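Local atomic coordinates of benzyl alcohol dehydrogenase (Acinetobacter calcoaceticus, PDB entry 1F8F), a protein that catalyses the NAD-dependent oxidation of benzyl alcohol, as a zinc-containing medium-chain alcohol dehydrogenase with a Rossmann-fold coenzyme domain. Residues E72-G75 and P76-E80; K161-I165 and E166-P170; T79-Q82 and V83-V87. All coordinates share one frame; numbering follows the deposited sequence.

Overall arrangement
Read from the N terminus, the chain meets contact 1 where strand 66-74 ends: residues 72-80 turn back at Gly-75 to Val-78. Contact 3 begins on the residues where contact 1 ends, sharing Thr-79 and Glu-80, and closes the rest of the excursion with a second turn that feeds strand 86-89. The two therefore follow one another without crossing, between two antiparallel neighbours of one sheet, and Ile-74 packs on Leu-81 where they meet. Contact 2 comes later, in the loop between strand 156-159 and helix 174-186. Its centre lies about 15 Å from that of contact 3, which it touches through Lys-161 and Ile-165.

Contact 1 of 3, residues E72-G75 and P76-E80; sequences EAIG and PNVTE
Ile-74 and Val-78 meet at an angle rather than lying alongside one another, and their CB atoms come closest: CB of Ile-74 is 3.9 Å from CB of Val-78, with methyl contacts hardly longer. The isoleucine uses its methyl CG2, which stands beside its own backbone N and approaches Val-78 CG1 to 4.0 Å. Its longer arm goes elsewhere, because a chi1 of 53° sets CG1 between the backbone N and the carbonyl carbon. Val-78 divides its two methyls between different targets. While CG1 meets the isoleucine, CG2 packs against the backbone of Gly-75, 3.3 Å from the amide N of Gly-75 and 3.4 Å from its carbonyl O. Both side chains leave the backbone toward the opposing segment. The contact sits beside a type I beta turn running from Gly-75 to Val-78, with Ile-74 just ahead of it. Pro-76 and Asn-77 occupy its two central positions and direct their side chains away from the segment 72-75. The closing bond is weak: Val-78 N donates to Gly-75 O across 3.5 Å, although the angle at the hydrogen is a fair 155°. Just before the turn, Glu-72 and Ala-73 form a classic beta bulge against Leu-35 of strand 33-42. Beyond it, Thr-79 OG1 donates to Glu-80 OE2 over 2.6 Å, meeting that oxygen on its anti side, 21° out of the carboxylate plane. The same hydroxyl is hydrogen-bonded to Lys-96 of the second subunit, and the backbone amides of Thr-79 and Glu-80 both bond to the carboxylate of Glu-153.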
ATOM      1  N   GLU A  72     -31.418   3.590 -26.245  1.00 42.78           N
ATOM      2  CA  GLU A  72     -32.680   3.421 -26.881  1.00 48.25           C
ATOM      3  C   GLU A  72     -33.820   2.976 -25.960  1.00 50.34           C
ATOM      4  O   GLU A  72     -35.000   3.024 -26.336  1.00 52.17           O
ATOM      5  CB  GLU A  72     -32.478   2.253 -27.883  1.00 47.09           C
ATOM      6  CG  GLU A  72     -33.661   1.732 -28.621  1.00 50.72           C
ATOM      7  CD  GLU A  72     -34.150   2.449 -29.861  1.00 52.17           C
ATOM      8  OE1 GLU A  72     -33.482   3.283 -30.514  1.00 51.92           O
ATOM      9  OE2 GLU A  72     -35.304   2.126 -30.215  1.00 52.54           O
ATOM     10  N   ALA A  73     -33.480   2.403 -24.824  1.00 50.46           N
ATOM     11  CA  ALA A  73     -34.424   1.922 -23.837  1.00 52.08           C
ATOM     12  C   ALA A  73     -33.709   1.373 -22.583  1.00 51.92           C
ATOM     13  O   ALA A  73     -32.712   0.664 -22.706  1.00 50.61           O
ATOM     14  CB  ALA A  73     -35.347   0.864 -24.432  1.00 51.86           C
ATOM     15  N   ILE A  74     -34.214   1.759 -21.414  1.00 50.97           N
ATOM     16  CA  ILE A  74     -33.687   1.338 -20.129  1.00 49.81           C
ATOM     17  C   ILE A  74     -34.695   0.454 -19.411  1.00 48.88           C
ATOM     18  O   ILE A  74     -35.865   0.618 -19.711  1.00 52.25           O
ATOM     19  CB  ILE A  74     -33.424   2.518 -19.176  1.00 48.49           C
ATOM     20  CG1 ILE A  74     -34.685   3.375 -19.057  1.00 47.27           C
ATOM     21  CG2 ILE A  74     -32.224   3.316 -19.638  1.00 46.85           C
ATOM     22  CD1 ILE A  74     -34.501   4.560 -18.132  1.00 46.35           C
ATOM     23  N   GLY A  75     -34.349  -0.456 -18.543  1.00 47.38           N
ATOM     24  CA  GLY A  75     -35.347  -1.235 -17.804  1.00 44.49           C
ATOM     25  C   GLY A  75     -35.875  -0.339 -16.669  1.00 43.68           C
ATOM     26  O   GLY A  75     -35.459   0.800 -16.432  1.00 39.57           O
ATOM     27  N   PRO A  76     -36.847  -0.880 -15.939  1.00 44.52           N
ATOM     28  CA  PRO A  76     -37.458  -0.165 -14.825  1.00 44.22           C
ATOM     29  C   PRO A  76     -36.616   0.082 -13.589  1.00 44.00           C
ATOM     30  O   PRO A  76     -36.810   1.121 -12.947  1.00 41.47           O
ATOM     31  CB  PRO A  76     -38.703  -0.990 -14.568  1.00 44.82           C
ATOM     32  CG  PRO A  76     -38.452  -2.366 -15.095  1.00 44.16           C
ATOM     33  CD  PRO A  76     -37.433  -2.228 -16.176  1.00 43.25           C
ATOM     34  N   ASN A  77     -35.657  -0.750 -13.182  1.00 44.56           N
ATOM     35  CA  ASN A  77     -34.802  -0.482 -12.018  1.00 44.28           C
ATOM     36  C   ASN A  77     -33.494   0.254 -12.354  1.00 43.64           C
ATOM     37  O   ASN A  77     -32.593   0.467 -11.512  1.00 40.45           O
ATOM     38  CB  ASN A  77     -34.438  -1.786 -11.286  1.00 45.92           C
ATOM     39  CG  ASN A  77     -35.727  -2.579 -11.016  1.00 46.44           C
ATOM     40  OD1 ASN A  77     -36.511  -2.159 -10.172  1.00 46.21           O
ATOM     41  ND2 ASN A  77     -35.861  -3.691 -11.716  1.00 46.26           N
ATOM     42  N   VAL A  78     -33.426   0.732 -13.608  1.00 40.55           N
ATOM     43  CA  VAL A  78     -32.268   1.467 -14.063  1.00 39.42           C
ATOM     44  C   VAL A  78     -32.356   2.882 -13.489  1.00 40.09           C
ATOM     45  O   VAL A  78     -33.375   3.548 -13.698  1.00 39.43           O
ATOM     46  CB  VAL A  78     -32.147   1.489 -15.594  1.00 38.20           C
ATOM     47  CG1 VAL A  78     -30.977   2.359 -16.011  1.00 36.58           C
ATOM     48  CG2 VAL A  78     -32.098   0.098 -16.199  1.00 35.57           C
ATOM     49  N   THR A  79     -31.302   3.317 -12.769  1.00 37.69           N
ATOM     50  CA  THR A  79     -31.408   4.637 -12.176  1.00 37.35           C
ATOM     51  C   THR A  79     -30.306   5.555 -12.627  1.00 39.56           C
ATOM     52  O   THR A  79     -30.464   6.765 -12.398  1.00 41.08           O
ATOM     53  CB  THR A  79     -31.339   4.580 -10.617  1.00 36.90           C
ATOM     54  OG1 THR A  79     -30.098   3.982 -10.173  1.00 33.93           O
ATOM     55  CG2 THR A  79     -32.523   3.871  -9.992  1.00 32.38           C
ATOM     56  N   GLU A  80     -29.181   5.050 -13.140  1.00 40.56           N
ATOM     57  CA  GLU A  80     -28.061   5.939 -13.428  1.00 41.49           C
ATOM     58  C   GLU A  80     -27.854   6.245 -14.909  1.00 41.28           C
ATOM     59  O   GLU A  80     -26.892   6.931 -15.277  1.00 39.07           O
ATOM     60  CB  GLU A  80     -26.791   5.389 -12.821  1.00 43.31           C
ATOM     61  CG  GLU A  80     -26.597   5.101 -11.362  1.00 44.97           C
ATOM     62  CD  GLU A  80     -27.174   6.075 -10.373  1.00 45.98           C
ATOM     63  OE1 GLU A  80     -26.734   7.219 -10.221  1.00 45.60           O
ATOM     64  OE2 GLU A  80     -28.171   5.694  -9.698  1.00 47.60           O
TER

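Contact 2 of 3, residues K161-I165 and E166-P170; sequences KDVPI and ELLGP
The carbonyl O of Ile-165 accepts two hydrogen bonds, a weak one from the backbone N of Leu-168 and one from the hydroxyl of Ser-68 on strand 66-74. The first spans 3.5 Å between Leu-168 N and Ile-165 O, yet is fairly straight, with 162° at the hydrogen. The chain curls here, and the side chain of Leu-168 points toward the segment 161-165. It meets two apolar partners with different methyls: CD2 lies 4.2 Å from CG1 of Val-163, whereas CD1 comes within 4.4 Å of CD1 of Ile-165. These are loose contacts at the end of each side chain. From Glu-166 onward the backbone takes helical angles without making the regular bonds of a helix, in the loop that links strand 156-159 of the zinc-bearing catalytic domain to helix 174-186. Glu-166 folds back along the chain instead of extending from it. Its CG sits between the backbone N and the carbonyl carbon (chi1 60°), and a bend at chi2 of -97° then brings the carboxylate against CB of Pro-164, with Glu-166 OE1 3.6 Å from that atom. Leu-167 CB lies 3.8 Å from the carbonyl O of Pro-164. The surroundings join several parts of the fold: Ile-165 packs on Val-39 and His-86 of two sheet strands, Val-163 and Leu-167 touch Tyr-332 of helix 321-333, and Pro-170 reaches strand 365-369.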
ATOM      1  N   LYS A 161     -20.777  13.425 -24.833  1.00 45.37           N
ATOM      2  CA  LYS A 161     -21.223  13.546 -26.216  1.00 45.92           C
ATOM      3  C   LYS A 161     -20.275  14.409 -27.041  1.00 43.76           C
ATOM      4  O   LYS A 161     -20.440  14.561 -28.257  1.00 41.02           O
ATOM      5  CB  LYS A 161     -22.619  14.171 -26.295  1.00 48.29           C
ATOM      6  CG  LYS A 161     -23.738  13.294 -25.756  1.00 51.56           C
ATOM      7  CD  LYS A 161     -25.103  13.923 -25.958  1.00 52.44           C
ATOM      8  CE  LYS A 161     -26.230  13.284 -25.166  1.00 54.65           C
ATOM      9  NZ  LYS A 161     -26.515  11.870 -25.566  1.00 54.91           N
ATOM     10  N   ASP A 162     -19.209  14.913 -26.446  1.00 42.95           N
ATOM     11  CA  ASP A 162     -18.255  15.783 -27.087  1.00 43.88           C
ATOM     12  C   ASP A 162     -17.168  15.066 -27.879  1.00 43.89           C
ATOM     13  O   ASP A 162     -16.233  15.728 -28.360  1.00 42.82           O
ATOM     14  CB  ASP A 162     -17.561  16.671 -26.042  1.00 44.80           C
ATOM     15  CG  ASP A 162     -18.357  17.777 -25.406  1.00 45.67           C
ATOM     16  OD1 ASP A 162     -19.598  17.892 -25.517  1.00 46.63           O
ATOM     17  OD2 ASP A 162     -17.723  18.617 -24.723  1.00 46.83           O
ATOM     18  N   VAL A 163     -17.183  13.742 -27.950  1.00 42.18           N
ATOM     19  CA  VAL A 163     -16.189  12.986 -28.700  1.00 39.68           C
ATOM     20  C   VAL A 163     -16.993  12.050 -29.583  1.00 38.39           C
ATOM     21  O   VAL A 163     -18.032  11.543 -29.154  1.00 38.00           O
ATOM     22  CB  VAL A 163     -15.257  12.202 -27.776  1.00 41.08           C
ATOM     23  CG1 VAL A 163     -14.308  11.276 -28.536  1.00 40.44           C
ATOM     24  CG2 VAL A 163     -14.395  13.115 -26.906  1.00 39.87           C
ATOM     25  N   PRO A 164     -16.558  11.853 -30.819  1.00 37.19           N
ATOM     26  CA  PRO A 164     -17.283  11.001 -31.764  1.00 36.16           C
ATOM     27  C   PRO A 164     -17.564   9.659 -31.123  1.00 33.22           C
ATOM     28  O   PRO A 164     -16.567   9.119 -30.658  1.00 27.68           O
ATOM     29  CB  PRO A 164     -16.313  10.886 -32.941  1.00 36.65           C
ATOM     30  CG  PRO A 164     -15.484  12.131 -32.873  1.00 37.49           C
ATOM     31  CD  PRO A 164     -15.336  12.458 -31.411  1.00 37.26           C
ATOM     32  N   ILE A 165     -18.742   9.068 -31.025  1.00 33.93           N
ATOM     33  CA  ILE A 165     -18.948   7.837 -30.265  1.00 30.92           C
ATOM     34  C   ILE A 165     -18.398   6.588 -30.925  1.00 32.97           C
ATOM     35  O   ILE A 165     -18.174   5.502 -30.344  1.00 30.62           O
ATOM     36  CB  ILE A 165     -20.445   7.672 -29.914  1.00 30.64           C
ATOM     37  CG1 ILE A 165     -20.792   6.457 -29.027  1.00 25.65           C
ATOM     38  CG2 ILE A 165     -21.285   7.601 -31.185  1.00 27.69           C
ATOM     39  CD1 ILE A 165     -20.099   6.505 -27.694  1.00 24.29           C
ATOM     40  N   GLU A 166     -18.076   6.605 -32.227  1.00 31.59           N
ATOM     41  CA  GLU A 166     -17.600   5.425 -32.950  1.00 33.10           C
ATOM     42  C   GLU A 166     -16.188   4.951 -32.604  1.00 31.33           C
ATOM     43  O   GLU A 166     -15.834   3.790 -32.638  1.00 31.30           O
ATOM     44  CB  GLU A 166     -17.714   5.591 -34.469  1.00 36.15           C
ATOM     45  CG  GLU A 166     -16.912   6.760 -35.003  1.00 40.18           C
ATOM     46  CD  GLU A 166     -17.716   8.013 -35.192  1.00 45.49           C
ATOM     47  OE1 GLU A 166     -18.583   8.396 -34.332  1.00 46.45           O
ATOM     48  OE2 GLU A 166     -17.493   8.720 -36.210  1.00 49.15           O
ATOM     49  N   LEU A 167     -15.390   5.909 -32.146  1.00 28.75           N
ATOM     50  CA  LEU A 167     -14.026   5.705 -31.678  1.00 30.36           C
ATOM     51  C   LEU A 167     -13.850   5.137 -30.282  1.00 29.68           C
ATOM     52  O   LEU A 167     -12.738   4.671 -29.985  1.00 26.94           O
ATOM     53  CB  LEU A 167     -13.477   7.139 -31.747  1.00 34.80           C
ATOM     54  CG  LEU A 167     -12.024   7.500 -31.819  1.00 40.20           C
ATOM     55  CD1 LEU A 167     -11.215   6.633 -32.775  1.00 39.48           C
ATOM     56  CD2 LEU A 167     -11.864   8.967 -32.248  1.00 41.52           C
ATOM     57  N   LEU A 168     -14.845   5.127 -29.376  1.00 28.06           N
ATOM     58  CA  LEU A 168     -14.659   4.650 -27.988  1.00 28.17           C
ATOM     59  C   LEU A 168     -14.944   3.246 -27.559  1.00 26.17           C
ATOM     60  O   LEU A 168     -14.489   2.781 -26.481  1.00 26.39           O
ATOM     61  CB  LEU A 168     -15.509   5.534 -27.047  1.00 28.36           C
ATOM     62  CG  LEU A 168     -15.238   7.038 -27.183  1.00 31.50           C
ATOM     63  CD1 LEU A 168     -16.113   7.737 -26.164  1.00 31.78           C
ATOM     64  CD2 LEU A 168     -13.765   7.417 -26.953  1.00 30.45           C
ATOM     65  N   GLY A 169     -15.610   2.402 -28.371  1.00 25.25           N
ATOM     66  CA  GLY A 169     -15.808   0.995 -28.057  1.00 22.46           C
ATOM     67  C   GLY A 169     -14.597   0.273 -27.500  1.00 24.50           C
ATOM     68  O   GLY A 169     -14.631  -0.510 -26.513  1.00 24.51           O
ATOM     69  N   PRO A 170     -13.448   0.348 -28.170  1.00 23.18           N
ATOM     70  CA  PRO A 170     -12.225  -0.354 -27.782  1.00 21.57           C
ATOM     71  C   PRO A 170     -11.771  -0.084 -26.370  1.00 23.23           C
ATOM     72  O   PRO A 170     -11.089  -0.885 -25.715  1.00 19.44           O
ATOM     73  CB  PRO A 170     -11.200   0.149 -28.819  1.00 21.92           C
ATOM     74  CG  PRO A 170     -12.070   0.375 -30.043  1.00 21.73           C
ATOM     75  CD  PRO A 170     -13.267   1.098 -29.448  1.00 20.51           C
TER

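Contact 3 of 3, residues T79-Q82 and V83-V87; sequences TELQ and VGDHV
With chi1 at -72°, the carboxylate of Asp-85 swings beside its own backbone N and reaches back to Gln-82, whose CG is held between its N and carbonyl carbon by a chi1 of 49°. The two side chains cross at a slant, with Gln-82 CG 3.7 Å from Asp-85 OD2. That oxygen also accepts the backbone N-H of Gln-82 over 2.9 Å from N to OD2. The bond is almost linear at the hydrogen, 177°, but the donor stands well above the carboxylate plane. In return Asp-85 N donates to Gln-82 O at 3.0 Å, so the same two residues are bonded in both directions and the aspartate's side chain reinforces what its backbone begins. The other carboxylate oxygen, OD1, has a long, weak ion pair with Lys-158. From just before and just after this polar pair in sequence come Leu-81 and Val-87, with Leu-81 CD2 4.3 Å from Val-87 CG1; both are buried and both touch Ile-71 and Thr-156 of the neighbouring strands. Between the bonded ends, Val-83 turns its side chain away and Gly-84 adopts a positive phi. This is a type II beta turn from Gln-82 to Asp-85, with glycine at its third position, leading the chain into strand 86-89 of the GroES-like catalytic domain.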
ATOM      1  N   THR A  79     -31.302   3.317 -12.769  1.00 37.69           N
ATOM      2  CA  THR A  79     -31.408   4.637 -12.176  1.00 37.35           C
ATOM      3  C   THR A  79     -30.306   5.555 -12.627  1.00 39.56           C
ATOM      4  O   THR A  79     -30.464   6.765 -12.398  1.00 41.08           O
ATOM      5  CB  THR A  79     -31.339   4.580 -10.617  1.00 36.90           C
ATOM      6  OG1 THR A  79     -30.098   3.982 -10.173  1.00 33.93           O
ATOM      7  CG2 THR A  79     -32.523   3.871  -9.992  1.00 32.38           C
ATOM      8  N   GLU A  80     -29.181   5.050 -13.140  1.00 40.56           N
ATOM      9  CA  GLU A  80     -28.061   5.939 -13.428  1.00 41.49           C
ATOM     10  C   GLU A  80     -27.854   6.245 -14.909  1.00 41.28           C
ATOM     11  O   GLU A  80     -26.892   6.931 -15.277  1.00 39.07           O
ATOM     12  CB  GLU A  80     -26.791   5.389 -12.821  1.00 43.31           C
ATOM     13  CG  GLU A  80     -26.597   5.101 -11.362  1.00 44.97           C
ATOM     14  CD  GLU A  80     -27.174   6.075 -10.373  1.00 45.98           C
ATOM     15  OE1 GLU A  80     -26.734   7.219 -10.221  1.00 45.60           O
ATOM     16  OE2 GLU A  80     -28.171   5.694  -9.698  1.00 47.60           O
ATOM     17  N   LEU A  81     -28.714   5.780 -15.772  1.00 42.32           N
ATOM     18  CA  LEU A  81     -28.616   6.006 -17.208  1.00 44.97           C
ATOM     19  C   LEU A  81     -29.963   6.377 -17.840  1.00 47.52           C
ATOM     20  O   LEU A  81     -30.991   5.789 -17.475  1.00 45.86           O
ATOM     21  CB  LEU A  81     -28.132   4.683 -17.808  1.00 43.05           C
ATOM     22  CG  LEU A  81     -26.733   4.131 -17.528  1.00 41.12           C
ATOM     23  CD1 LEU A  81     -26.563   2.684 -17.944  1.00 37.61           C
ATOM     24  CD2 LEU A  81     -25.732   5.028 -18.237  1.00 40.16           C
ATOM     25  N   GLN A  82     -30.017   7.262 -18.844  1.00 50.73           N
ATOM     26  CA  GLN A  82     -31.278   7.604 -19.534  1.00 51.78           C
ATOM     27  C   GLN A  82     -31.172   7.509 -21.060  1.00 50.82           C
ATOM     28  O   GLN A  82     -30.087   7.558 -21.644  1.00 47.29           O
ATOM     29  CB  GLN A  82     -31.839   8.973 -19.170  1.00 52.61           C
ATOM     30  CG  GLN A  82     -30.830  10.103 -19.244  1.00 56.27           C
ATOM     31  CD  GLN A  82     -30.977  11.178 -18.185  1.00 58.69           C
ATOM     32  OE1 GLN A  82     -30.311  12.229 -18.209  1.00 58.78           O
ATOM     33  NE2 GLN A  82     -31.877  10.888 -17.232  1.00 58.72           N
ATOM     34  N   VAL A  83     -32.339   7.355 -21.690  1.00 51.26           N
ATOM     35  CA  VAL A  83     -32.503   7.232 -23.138  1.00 50.04           C
ATOM     36  C   VAL A  83     -31.738   8.319 -23.854  1.00 48.60           C
ATOM     37  O   VAL A  83     -31.875   9.483 -23.445  1.00 49.46           O
ATOM     38  CB  VAL A  83     -33.997   7.296 -23.510  1.00 50.76           C
ATOM     39  CG1 VAL A  83     -34.232   7.262 -25.021  1.00 51.17           C
ATOM     40  CG2 VAL A  83     -34.736   6.149 -22.849  1.00 50.36           C
ATOM     41  N   GLY A  84     -30.877   7.977 -24.816  1.00 47.87           N
ATOM     42  CA  GLY A  84     -30.078   9.045 -25.443  1.00 47.08           C
ATOM     43  C   GLY A  84     -28.657   9.179 -24.931  1.00 46.89           C
ATOM     44  O   GLY A  84     -27.831   9.826 -25.615  1.00 46.52           O
ATOM     45  N   ASP A  85     -28.295   8.660 -23.752  1.00 43.45           N
ATOM     46  CA  ASP A  85     -26.890   8.715 -23.345  1.00 41.40           C
ATOM     47  C   ASP A  85     -26.055   7.930 -24.364  1.00 37.68           C
ATOM     48  O   ASP A  85     -26.525   6.988 -24.993  1.00 37.14           O
ATOM     49  CB  ASP A  85     -26.684   8.123 -21.952  1.00 44.30           C
ATOM     50  CG  ASP A  85     -27.225   8.968 -20.813  1.00 47.11           C
ATOM     51  OD1 ASP A  85     -27.329  10.208 -20.951  1.00 49.14           O
ATOM     52  OD2 ASP A  85     -27.564   8.464 -19.720  1.00 47.68           O
ATOM     53  N   HIS A  86     -24.839   8.332 -24.557  1.00 36.65           N
ATOM     54  CA  HIS A  86     -23.763   7.750 -25.332  1.00 37.40           C
ATOM     55  C   HIS A  86     -22.991   6.806 -24.395  1.00 35.66           C
ATOM     56  O   HIS A  86     -22.605   7.304 -23.313  1.00 38.34           O
ATOM     57  CB  HIS A  86     -22.765   8.831 -25.765  1.00 38.61           C
ATOM     58  CG  HIS A  86     -23.266   9.685 -26.898  1.00 42.49           C
ATOM     59  ND1 HIS A  86     -22.412  10.337 -27.770  1.00 42.06           N
ATOM     60  CD2 HIS A  86     -24.533   9.960 -27.331  1.00 41.90           C
ATOM     61  CE1 HIS A  86     -23.140  10.993 -28.664  1.00 43.20           C
ATOM     62  NE2 HIS A  86     -24.429  10.773 -28.430  1.00 42.40           N
ATOM     63  N   VAL A  87     -22.749   5.555 -24.708  1.00 31.39           N
ATOM     64  CA  VAL A  87     -22.111   4.602 -23.834  1.00 29.09           C
ATOM     65  C   VAL A  87     -21.055   3.692 -24.481  1.00 30.58           C
ATOM     66  O   VAL A  87     -20.932   3.435 -25.691  1.00 27.89           O
ATOM     67  CB  VAL A  87     -23.166   3.658 -23.179  1.00 28.74           C
ATOM     68  CG1 VAL A  87     -24.111   4.343 -22.167  1.00 26.87           C
ATOM     69  CG2 VAL A  87     -24.048   3.044 -24.272  1.00 25.87           C
TER